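Local atomic coordinates of Nrps/pks (Streptomyces albus, PDB entry 4OPE), a protein that probably catalyses decarboxylative Claisen condensation, which extends the growing polyketide chain, as a ketosynthase domain of the AT-less oxazolomycin assembly line. Residues 124-128 with 172-178; 290-295 with 428-432. All coordinates share one frame. Residue numbers count along the deposited sequence, not the author numbering.

Interaction 1 of 2, residues 124-128 with 172-178; sequences FVGLM and LDTMCSS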
ATOM      1  N   PHE A 124       3.658   6.758  -5.002  1.00 30.97           N
ATOM      2  CA  PHE A 124       2.699   6.283  -3.992  1.00 31.03           C
ATOM      3  C   PHE A 124       1.284   6.416  -4.568  1.00 30.02           C
ATOM      4  O   PHE A 124       0.807   7.526  -4.846  1.00 28.86           O
ATOM      5  CB  PHE A 124       2.785   7.139  -2.739  1.00 33.02           C
ATOM      6  CG  PHE A 124       4.151   7.198  -2.130  1.00 35.38           C
ATOM      7  CD1 PHE A 124       5.133   8.012  -2.653  1.00 37.43           C
ATOM      8  CD2 PHE A 124       4.446   6.442  -1.034  1.00 37.32           C
ATOM      9  CE1 PHE A 124       6.397   8.063  -2.090  1.00 38.83           C
ATOM     10  CE2 PHE A 124       5.716   6.466  -0.470  1.00 40.05           C
ATOM     11  CZ  PHE A 124       6.693   7.284  -0.993  1.00 38.92           C
ATOM     12  N   VAL A 125       0.622   5.281  -4.776  1.00 31.07           N
ATOM     13  CA  VAL A 125      -0.662   5.239  -5.476  1.00 30.41           C
ATOM     14  C   VAL A 125      -1.609   4.367  -4.750  1.00 31.37           C
ATOM     15  O   VAL A 125      -1.257   3.270  -4.373  1.00 31.00           O
ATOM     16  CB  VAL A 125      -0.499   4.726  -6.924  1.00 30.89           C
ATOM     17  CG1 VAL A 125       0.059   3.312  -6.980  1.00 31.14           C
ATOM     18  CG2 VAL A 125      -1.798   4.869  -7.725  1.00 29.99           C
ATOM     19  N   GLY A 126      -2.828   4.853  -4.540  1.00 33.70           N
ATOM     20  CA  GLY A 126      -3.835   4.066  -3.819  1.00 32.45           C
ATOM     21  C   GLY A 126      -4.794   3.401  -4.761  1.00 33.69           C
ATOM     22  O   GLY A 126      -5.277   4.022  -5.740  1.00 32.68           O
ATOM     23  N   LEU A 127      -5.071   2.130  -4.476  1.00 35.85           N
ATOM     24  CA  LEU A 127      -6.107   1.351  -5.191  1.00 35.70           C
ATOM     25  C   LEU A 127      -6.825   0.452  -4.208  1.00 35.87           C
ATOM     26  O   LEU A 127      -6.260   0.097  -3.160  1.00 37.09           O
ATOM     27  CB  LEU A 127      -5.456   0.480  -6.226  1.00 38.24           C
ATOM     28  CG  LEU A 127      -4.483   1.162  -7.191  1.00 40.16           C
ATOM     29  CD1 LEU A 127      -3.056   0.790  -6.870  1.00 41.02           C
ATOM     30  CD2 LEU A 127      -4.782   0.696  -8.597  1.00 42.85           C
HETATM   31  N   MSE A 128      -8.069   0.108  -4.518  1.00 36.40           N
HETATM   32  CA  MSE A 128      -8.883  -0.803  -3.660  1.00 38.18           C
HETATM   33  C   MSE A 128      -9.642  -1.900  -4.374  1.00 36.05           C
HETATM   34  O   MSE A 128     -10.232  -2.754  -3.746  1.00 34.01           O
HETATM   35  CB  MSE A 128      -9.869  -0.001  -2.793  1.00 38.59           C
HETATM   36  CG  MSE A 128     -11.092   0.501  -3.542  1.00 39.10           C
HETATM   37 SE   MSE A 128     -12.424   1.290  -2.290  0.74 42.43          SE
HETATM   38  CE  MSE A 128     -13.316  -0.306  -1.554  1.00 39.57           C
ATOM     39  N   LEU A 172      -0.909   0.967  -2.506  1.00 34.32           N
ATOM     40  CA  LEU A 172      -1.499   0.724  -1.186  1.00 37.19           C
ATOM     41  C   LEU A 172      -3.024   0.760  -1.215  1.00 35.53           C
ATOM     42  O   LEU A 172      -3.605   1.459  -2.024  1.00 38.66           O
ATOM     43  CB  LEU A 172      -0.894   1.661  -0.142  1.00 38.88           C
ATOM     44  CG  LEU A 172      -1.078   3.124  -0.503  1.00 42.92           C
ATOM     45  CD1 LEU A 172      -2.174   3.727   0.352  1.00 46.43           C
ATOM     46  CD2 LEU A 172       0.215   3.890  -0.300  1.00 44.41           C
ATOM     47  N   ASP A 173      -3.644  -0.077  -0.395  1.00 33.27           N
ATOM     48  CA  ASP A 173      -5.085  -0.134  -0.252  1.00 31.56           C
ATOM     49  C   ASP A 173      -5.439   0.209   1.196  1.00 30.70           C
ATOM     50  O   ASP A 173      -5.035  -0.487   2.111  1.00 29.89           O
ATOM     51  CB  ASP A 173      -5.558  -1.542  -0.619  1.00 32.16           C
ATOM     52  CG  ASP A 173      -7.076  -1.695  -0.622  1.00 32.39           C
ATOM     53  OD1 ASP A 173      -7.779  -0.664  -0.466  1.00 30.74           O
ATOM     54  OD2 ASP A 173      -7.549  -2.868  -0.776  1.00 31.78           O
ATOM     55  N   THR A 174      -6.144   1.320   1.389  1.00 30.10           N
ATOM     56  CA  THR A 174      -6.954   1.553   2.597  1.00 30.99           C
ATOM     57  C   THR A 174      -8.448   1.873   2.200  1.00 32.27           C
ATOM     58  O   THR A 174      -9.183   2.532   2.940  1.00 34.83           O
ATOM     59  CB  THR A 174      -6.337   2.664   3.506  1.00 30.46           C
ATOM     60  OG1 THR A 174      -6.390   3.969   2.880  1.00 28.99           O
ATOM     61  CG2 THR A 174      -4.876   2.354   3.847  1.00 31.29           C
HETATM   62  N   MSE A 175      -8.873   1.430   1.020  1.00 32.21           N
HETATM   63  CA  MSE A 175     -10.219   1.670   0.499  1.00 32.81           C
HETATM   64  C   MSE A 175     -10.434   3.129   0.151  1.00 33.34           C
HETATM   65  O   MSE A 175      -9.613   3.751  -0.517  1.00 34.09           O
HETATM   66  CB  MSE A 175     -11.286   1.112   1.453  1.00 34.63           C
HETATM   67  CG  MSE A 175     -11.012  -0.256   2.040  1.00 35.94           C
HETATM   68 SE   MSE A 175     -12.649  -1.209   2.634  0.78 42.47          SE
HETATM   69  CE  MSE A 175     -11.818  -2.835   3.432  1.00 38.87           C
ATOM     70  N   CYS A 176     -11.544   3.700   0.584  1.00 33.93           N
ATOM     71  CA  CYS A 176     -11.932   5.062   0.229  1.00 35.71           C
ATOM     72  C   CYS A 176     -10.911   6.106   0.568  1.00 35.95           C
ATOM     73  O   CYS A 176     -10.896   7.143  -0.058  1.00 46.07           O
ATOM     74  CB  CYS A 176     -13.243   5.395   0.949  1.00 36.36           C
ATOM     75  SG  CYS A 176     -14.323   3.927   0.988  1.00 39.78           S
ATOM     76  N   SER A 177     -10.050   5.858   1.553  1.00 34.30           N
ATOM     77  CA  SER A 177      -9.050   6.817   1.954  1.00 31.39           C
ATOM     78  C   SER A 177      -7.669   6.616   1.287  1.00 30.63           C
ATOM     79  O   SER A 177      -6.692   7.296   1.607  1.00 32.07           O
ATOM     80  CB  SER A 177      -8.893   6.706   3.454  1.00 32.89           C
ATOM     81  OG  SER A 177      -8.518   5.390   3.807  1.00 31.92           O
ATOM     82  N   SER A 178      -7.577   5.683   0.376  1.00 29.00           N
ATOM     83  CA  SER A 178      -6.322   5.346  -0.238  1.00 30.01           C
ATOM     84  C   SER A 178      -5.515   6.521  -0.806  1.00 31.58           C
ATOM     85  O   SER A 178      -4.323   6.658  -0.516  1.00 33.82           O
ATOM     86  CB  SER A 178      -6.603   4.303  -1.314  1.00 28.54           C
ATOM     87  OG  SER A 178      -6.926   3.070  -0.706  1.00 26.76           O
TER
HETATM   88  O   HOH W   1     -10.119  -2.796  -0.757  1.00 36.12           O
HETATM   89  O   HOH W   2      -7.938  -4.517  -2.757  1.00 38.21           O

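Interaction 2 of 2, residues 290-295 with 428-432; sequences LIGEAL and NAHVI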
ATOM      1  N   LEU A 290      -8.438  12.087  14.805  1.00 43.39           N
ATOM      2  CA  LEU A 290      -7.678  12.304  13.568  1.00 39.82           C
ATOM      3  C   LEU A 290      -7.677  13.783  13.179  1.00 39.49           C
ATOM      4  O   LEU A 290      -6.623  14.384  13.016  1.00 38.53           O
ATOM      5  CB  LEU A 290      -8.305  11.483  12.467  1.00 39.95           C
ATOM      6  CG  LEU A 290      -7.715  11.671  11.081  1.00 42.72           C
ATOM      7  CD1 LEU A 290      -6.407  10.917  10.952  1.00 45.34           C
ATOM      8  CD2 LEU A 290      -8.689  11.236  10.006  1.00 43.89           C
ATOM      9  N   ILE A 291      -8.864  14.365  13.053  1.00 37.40           N
ATOM     10  CA  ILE A 291      -8.984  15.742  12.643  1.00 38.35           C
ATOM     11  C   ILE A 291      -8.331  16.707  13.654  1.00 41.65           C
ATOM     12  O   ILE A 291      -7.685  17.693  13.270  1.00 41.33           O
ATOM     13  CB  ILE A 291     -10.474  16.106  12.432  1.00 38.33           C
ATOM     14  CG1 ILE A 291     -11.029  15.375  11.202  1.00 38.10           C
ATOM     15  CG2 ILE A 291     -10.647  17.577  12.171  1.00 37.61           C
ATOM     16  CD1 ILE A 291     -12.535  15.418  11.033  1.00 38.00           C
ATOM     17  N   GLY A 292      -8.494  16.408  14.942  1.00 42.97           N
ATOM     18  CA  GLY A 292      -7.919  17.208  16.000  1.00 42.74           C
ATOM     19  C   GLY A 292      -6.431  17.252  15.887  1.00 44.16           C
ATOM     20  O   GLY A 292      -5.812  18.313  15.979  1.00 47.07           O
ATOM     21  N   GLU A 293      -5.862  16.091  15.645  1.00 46.12           N
ATOM     22  CA  GLU A 293      -4.433  15.946  15.470  1.00 49.19           C
ATOM     23  C   GLU A 293      -3.963  16.699  14.232  1.00 46.52           C
ATOM     24  O   GLU A 293      -3.027  17.486  14.285  1.00 47.30           O
ATOM     25  CB  GLU A 293      -4.127  14.483  15.311  1.00 57.31           C
ATOM     26  CG  GLU A 293      -2.794  14.010  15.851  1.00 71.95           C
ATOM     27  CD  GLU A 293      -2.762  12.490  15.888  1.00 83.46           C
ATOM     28  OE1 GLU A 293      -3.704  11.929  16.504  1.00 81.73           O
ATOM     29  OE2 GLU A 293      -1.849  11.870  15.268  1.00 91.48           O
ATOM     30  N   ALA A 294      -4.611  16.470  13.109  1.00 44.45           N
ATOM     31  CA  ALA A 294      -4.270  17.212  11.891  1.00 45.56           C
ATOM     32  C   ALA A 294      -4.238  18.738  12.123  1.00 46.70           C
ATOM     33  O   ALA A 294      -3.310  19.398  11.668  1.00 46.53           O
ATOM     34  CB  ALA A 294      -5.260  16.886  10.791  1.00 44.13           C
ATOM     35  N   LEU A 295      -5.244  19.269  12.829  1.00 45.00           N
ATOM     36  CA  LEU A 295      -5.300  20.689  13.143  1.00 47.53           C
ATOM     37  C   LEU A 295      -4.108  21.129  13.993  1.00 49.39           C
ATOM     38  O   LEU A 295      -3.540  22.182  13.789  1.00 49.28           O
ATOM     39  CB  LEU A 295      -6.584  21.019  13.867  1.00 47.59           C
ATOM     40  CG  LEU A 295      -7.857  20.977  13.049  1.00 48.90           C
ATOM     41  CD1 LEU A 295      -9.066  20.924  13.965  1.00 51.58           C
ATOM     42  CD2 LEU A 295      -7.966  22.201  12.175  1.00 51.00           C
ATOM     43  N   ASN A 428      -8.811   5.938   8.121  1.00 34.88           N
ATOM     44  CA  ASN A 428      -9.186   7.320   7.881  1.00 33.90           C
ATOM     45  C   ASN A 428      -8.002   8.153   7.533  1.00 32.64           C
ATOM     46  O   ASN A 428      -6.931   7.874   8.017  1.00 33.71           O
ATOM     47  CB  ASN A 428      -9.783   7.944   9.134  1.00 34.55           C
ATOM     48  CG  ASN A 428     -10.906   7.141   9.714  1.00 33.92           C
ATOM     49  OD1 ASN A 428     -11.918   6.927   9.072  1.00 34.11           O
ATOM     50  ND2 ASN A 428     -10.765   6.761  10.965  1.00 34.90           N
ATOM     51  N   ALA A 429      -8.223   9.223   6.786  1.00 30.70           N
ATOM     52  CA  ALA A 429      -7.168  10.135   6.468  1.00 31.90           C
ATOM     53  C   ALA A 429      -7.732  11.527   6.429  1.00 33.57           C
ATOM     54  O   ALA A 429      -8.872  11.714   5.985  1.00 35.62           O
ATOM     55  CB  ALA A 429      -6.568   9.801   5.124  1.00 31.47           C
ATOM     56  N   HIS A 430      -6.943  12.492   6.918  1.00 33.54           N
ATOM     57  CA  HIS A 430      -7.298  13.916   6.865  1.00 34.21           C
ATOM     58  C   HIS A 430      -6.106  14.733   6.403  1.00 34.31           C
ATOM     59  O   HIS A 430      -4.974  14.445   6.823  1.00 33.61           O
ATOM     60  CB  HIS A 430      -7.708  14.398   8.246  1.00 35.03           C
ATOM     61  CG  HIS A 430      -8.439  15.696   8.247  1.00 36.92           C
ATOM     62  ND1 HIS A 430      -9.779  15.796   7.904  1.00 36.99           N
ATOM     63  CD2 HIS A 430      -8.035  16.950   8.587  1.00 37.97           C
ATOM     64  CE1 HIS A 430     -10.161  17.064   8.001  1.00 38.25           C
ATOM     65  NE2 HIS A 430      -9.126  17.785   8.418  1.00 40.05           N
ATOM     66  N   VAL A 431      -6.363  15.751   5.574  1.00 34.14           N
ATOM     67  CA  VAL A 431      -5.322  16.696   5.167  1.00 35.20           C
ATOM     68  C   VAL A 431      -5.747  18.172   5.172  1.00 36.35           C
ATOM     69  O   VAL A 431      -6.837  18.531   4.765  1.00 36.05           O
ATOM     70  CB  VAL A 431      -4.657  16.297   3.822  1.00 36.82           C
ATOM     71  CG1 VAL A 431      -5.671  15.954   2.780  1.00 38.74           C
ATOM     72  CG2 VAL A 431      -3.789  17.409   3.274  1.00 38.03           C
ATOM     73  N   ILE A 432      -4.850  19.019   5.698  1.00 38.97           N
ATOM     74  CA  ILE A 432      -5.013  20.462   5.740  1.00 38.14           C
ATOM     75  C   ILE A 432      -4.113  21.117   4.694  1.00 38.00           C
ATOM     76  O   ILE A 432      -2.888  20.894   4.690  1.00 37.46           O
ATOM     77  CB  ILE A 432      -4.576  21.028   7.096  1.00 39.31           C
ATOM     78  CG1 ILE A 432      -5.102  20.192   8.273  1.00 42.57           C
ATOM     79  CG2 ILE A 432      -5.089  22.425   7.264  1.00 39.45           C
ATOM     80  CD1 ILE A 432      -6.558  20.377   8.624  1.00 41.73           C
TER

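Interaction 1 of 2, residues 124-128 with 172-178
Two neighbouring parallel strands of a thiolase-fold ketosynthase, 121-126 and 169-173, meet here at their C-terminal ends, where the second of them, 169-173, leads through a short bend into helix 178-192. The pairing follows the textbook parallel pattern, in which one residue's two polar backbone atoms reach two different residues of the partner: Leu172 N donates to Val125 O (3.0 Å), and Leu127 N donates to Leu172 O (2.9 Å). Gly126 faces Leu172 in the bridge, and its CA lies 3.7 Å from Ser178 CB; a side chain at Gly126 would collide with that serine. At the end of its strand, Asp173 shapes the turn that follows. Its OD1 accepts from Met175 N at 2.8 Å, an Asx turn, while Ser178 OG accepts from Thr174 N (2.8 Å) and donates to Met175 O (2.8 Å), so the tight bend is bonded internally. This bend presents Cys176, which corresponds to the nucleophilic cysteine of the ketosynthase family and so is probably the acylated residue. Selenomethionine Met128 packs along the bend, its SE 3.6 Å from Met175 CA. Around the pair, helix 178-192 receives Phe124 and Leu172, helix 152-163 receives Val125 and Leu127, strand 197-204 bonds the other edge of 121-126, and an antiparallel strand of the second subunit pairs with Leu172 and Asp173, continuing the sheet across the dimer.

Interaction 2 of 2, residues 290-295 with 428-432
Helix-on-sheet packing within the thiolase fold is the theme here: helix 284-298 lies over strand 427-434, the short segments running 28° apart with axes 8.3 Å from each other. Strand alternation sets the pattern, since Asn428, His430 and Ile432 point toward the helix whereas Ala429 and Val431 point away to helix 178-192. The t rotamer of His430 carries its ring up beside the helix, so that Ala294 CB meets the ring edge, 3.5 Å from CD2. Its polar side is also engaged, because ND1 is hydrogen-bonded to Ser420. Leu290, also t at chi1, lowers CD2 to 3.6 Å from Asn428 CB and 3.7 Å from His430 CB. Two residues on from His430, Ile432 (m,m) meets Ala294 and Leu295, one helical turn beyond Leu290 and Ile291, with Ile432 CD1 4.2 Å from Leu295 CD2. No hydrogen bond joins the two segments. Ile291, m at chi1 and t at chi2, supplies a CH-pi contact: its CG1 sits 3.8 Å from the centroid of the His430 ring, over one face.

Both contacts are buried and belong to the same mixed sheet, yet they illustrate two ways of building on it. Interaction 1 joins strand to strand through main-chain hydrogen bonds, with a polar Asx turn at the probable catalytic end, at the dimer interface, where the sheet runs on into the second subunit. Interaction 2, farther from the chain centre, joins strand to helix mainly through side chains, mostly apolar, with no hydrogen bond between the segments. Their centres are about 17 Å apart, but the two meet directly: Ser177 CB packs 4.2 Å from Ala429 CB. Helix 178-192, which starts in interaction 1, also touches the face of strand 427-434 turned away from helix 284-298.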